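Deoxyhypusine hydroxylase (Homo sapiens, PDB 4D50) hydroxylates the deoxyhypusine side chain of translation initiation factor eIF5A with a non-haem diiron centre, completing the formation of hypusine. Local coordinates at residues V92-E95 against A96-L100. Numbering follows the deposited sequence.
Sequences VRHE and AGEAL. With FE (Fe (III) ion), chain C; PER (peroxide ion), chain E.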
ATOM      1  N   VAL A  92       0.773  -8.313   6.247  1.00 10.42           N
ATOM      2  CA  VAL A  92      -0.402  -8.789   5.605  1.00 11.37           C
ATOM      3  C   VAL A  92      -1.637  -8.354   6.448  1.00 10.83           C
ATOM      4  O   VAL A  92      -2.646  -7.882   5.904  1.00 13.19           O
ATOM      5  CB  VAL A  92      -0.348 -10.310   5.399  1.00 12.51           C
ATOM      6  CG1 VAL A  92      -1.657 -10.792   4.911  1.00 12.52           C
ATOM      7  CG2 VAL A  92       0.720 -10.644   4.330  1.00 12.58           C
ATOM      8  N   ARG A  93      -1.551  -8.527   7.765  1.00 12.26           N
ATOM      9  CA  ARG A  93      -2.667  -8.209   8.636  1.00 12.12           C
ATOM     10  C   ARG A  93      -2.883  -6.716   8.627  1.00 10.51           C
ATOM     11  O   ARG A  93      -4.046  -6.265   8.616  1.00 10.29           O
ATOM     12  CB  ARG A  93      -2.437  -8.762  10.092  1.00 12.27           C
ATOM     13  CG  ARG A  93      -2.330 -10.314  10.146  1.00 12.31           C
ATOM     14  CD  ARG A  93      -2.060 -10.819  11.575  1.00 14.46           C
ATOM     15  NE  ARG A  93      -3.159 -10.342  12.412  1.00 14.40           N
ATOM     16  CZ  ARG A  93      -3.107  -9.824  13.630  1.00 13.27           C
ATOM     17  NH1 ARG A  93      -1.981  -9.747  14.322  1.00 13.19           N
ATOM     18  NH2 ARG A  93      -4.236  -9.372  14.173  1.00 14.73           N
ATOM     19  N   HIS A  94      -1.796  -5.944   8.637  1.00 11.04           N
ATOM     20  CA  HIS A  94      -1.899  -4.473   8.571  1.00 10.55           C
ATOM     21  C   HIS A  94      -2.656  -4.107   7.309  1.00  8.87           C
ATOM     22  O   HIS A  94      -3.657  -3.298   7.353  1.00  7.73           O
ATOM     23  CB  HIS A  94      -0.533  -3.754   8.627  1.00 10.60           C
ATOM     24  CG  HIS A  94      -0.329  -2.793   7.523  1.00 10.77           C
ATOM     25  ND1 HIS A  94      -0.960  -1.568   7.458  1.00 11.09           N
ATOM     26  CD2 HIS A  94       0.433  -2.897   6.420  1.00 12.24           C
ATOM     27  CE1 HIS A  94      -0.617  -0.980   6.327  1.00 12.96           C
ATOM     28  NE2 HIS A  94       0.238  -1.762   5.691  1.00 12.78           N
ATOM     29  N   GLU A  95      -2.260  -4.696   6.198  1.00  8.42           N
ATOM     30  CA  GLU A  95      -2.840  -4.316   4.916  1.00  8.59           C
ATOM     31  C   GLU A  95      -4.351  -4.614   4.878  1.00  8.19           C
ATOM     32  O   GLU A  95      -5.132  -3.880   4.282  1.00  9.08           O
ATOM     33  CB  GLU A  95      -2.115  -4.956   3.700  1.00  8.82           C
ATOM     34  CG  GLU A  95      -2.159  -4.116   2.466  1.00  9.70           C
ATOM     35  CD  GLU A  95      -1.398  -2.811   2.589  1.00 10.71           C
ATOM     36  OE1 GLU A  95      -0.188  -2.777   3.019  1.00 11.56           O
ATOM     37  OE2 GLU A  95      -2.025  -1.726   2.362  1.00 13.43           O
ATOM     38  N   ALA A  96      -4.729  -5.721   5.477  1.00  7.63           N
ATOM     39  CA  ALA A  96      -6.190  -6.122   5.527  1.00  7.94           C
ATOM     40  C   ALA A  96      -6.929  -5.069   6.426  1.00  7.45           C
ATOM     41  O   ALA A  96      -8.053  -4.684   6.052  1.00  6.40           O
ATOM     42  CB  ALA A  96      -6.394  -7.548   6.091  1.00  8.77           C
ATOM     43  N   GLY A  97      -6.373  -4.650   7.579  1.00  7.79           N
ATOM     44  CA  GLY A  97      -7.027  -3.623   8.365  1.00  8.25           C
ATOM     45  C   GLY A  97      -7.181  -2.307   7.645  1.00  9.10           C
ATOM     46  O   GLY A  97      -8.233  -1.679   7.663  1.00  8.82           O
ATOM     47  N   GLU A  98      -6.098  -1.855   7.046  1.00  9.22           N
ATOM     48  CA  GLU A  98      -6.191  -0.656   6.175  1.00  8.88           C
ATOM     49  C   GLU A  98      -7.261  -0.774   5.076  1.00  9.11           C
ATOM     50  O   GLU A  98      -7.973   0.171   4.812  1.00  8.72           O
ATOM     51  CB  GLU A  98      -4.832  -0.304   5.511  1.00  9.79           C
ATOM     52  CG  GLU A  98      -4.911   0.974   4.678  1.00 11.02           C
ATOM     53  CD  GLU A  98      -3.588   1.431   4.102  1.00 12.69           C
ATOM     54  OE1 GLU A  98      -2.555   1.302   4.791  1.00 13.28           O
ATOM     55  OE2 GLU A  98      -3.643   2.024   3.001  1.00 15.46           O
ATOM     56  N   ALA A  99      -7.368  -1.963   4.443  1.00  8.40           N
ATOM     57  CA  ALA A  99      -8.287  -2.192   3.398  1.00  8.94           C
ATOM     58  C   ALA A  99      -9.705  -2.053   3.899  1.00  8.79           C
ATOM     59  O   ALA A  99     -10.521  -1.577   3.185  1.00  9.50           O
ATOM     60  CB  ALA A  99      -8.041  -3.534   2.727  1.00  8.89           C
ATOM     61  N   LEU A 100      -9.988  -2.557   5.123  1.00  8.82           N
ATOM     62  CA  LEU A 100     -11.281  -2.380   5.741  1.00  9.45           C
ATOM     63  C   LEU A 100     -11.626  -0.886   5.881  1.00 10.19           C
ATOM     64  O   LEU A 100     -12.734  -0.527   5.521  1.00 11.12           O
ATOM     65  CB  LEU A 100     -11.372  -3.169   7.093  1.00 10.49           C
ATOM     66  CG  LEU A 100     -11.414  -4.701   6.903  1.00  9.96           C
ATOM     67  CD1 LEU A 100     -11.177  -5.412   8.232  1.00 10.02           C
ATOM     68  CD2 LEU A 100     -12.763  -5.172   6.251  1.00 10.52           C
TER
HETATM   69 FE    FE C 301       1.250  -1.476   3.716  1.00 14.36          FE
HETATM   70  O1  PER E 303       2.818  -3.058   3.721  1.00 21.40           O
HETATM   71  O2  PER E 303       4.267  -3.116   3.194  1.00 18.93           O
HETATM   72  O   HOH W   1      -0.054   0.217   3.296  1.00 12.15           O
HETATM   73  O   HOH W   2       1.838  -1.302   1.664  1.00 26.36           O
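Residues 92-95 and 96-100 are successive turns of helix 90-103, joined by i to i+4 backbone bonds that include H94 O to E98 N at 2.9 Å, almost straight at 175°. That spacing places H94 and E98 side by side, one turn apart, with E95 next to them on the same face. The imidazole suits its place because it can serve two partners at once: NE2 binds the iron(III) at 2.2 Å, while ND1 is hydrogen-bonded to T126 OG1; held at both nitrogens, the ring probably has little freedom to turn. E95 bends at chi2 (66°), which puts OE1 on the same iron at 2.1 Å; a carboxylate suits the place because its other oxygen, OE2, can still meet water 1. H212, on helix 208-221, supplies the third protein ligand, and peroxide O1 with two waters fills the remaining positions. E98 binds no metal; with CG anti to the backbone N (chi1 -177°) and an extended chain, it reaches the second shell, where OE1 lies 3.4 Å from H94 CE1, near the ring plane. Water 1, an iron ligand, lies between the two carboxylates, whose nearest oxygens, E95 OE2 and E98 OE1, are 3.9 Å apart, and with the iron it probably eases the closeness of their charges. Were E98 replaced by alanine, this water is likely to lose a possible partner, and H94 CE1 its carboxylate neighbour. Away from the iron, A96 and A99 touch V82 and L79 of helix 76-84, where small side chains suit close helix packing. The adjacent His-Glu ligand pair on a HEAT-like repeat helix is characteristic of the deoxyhypusine hydroxylase diiron site.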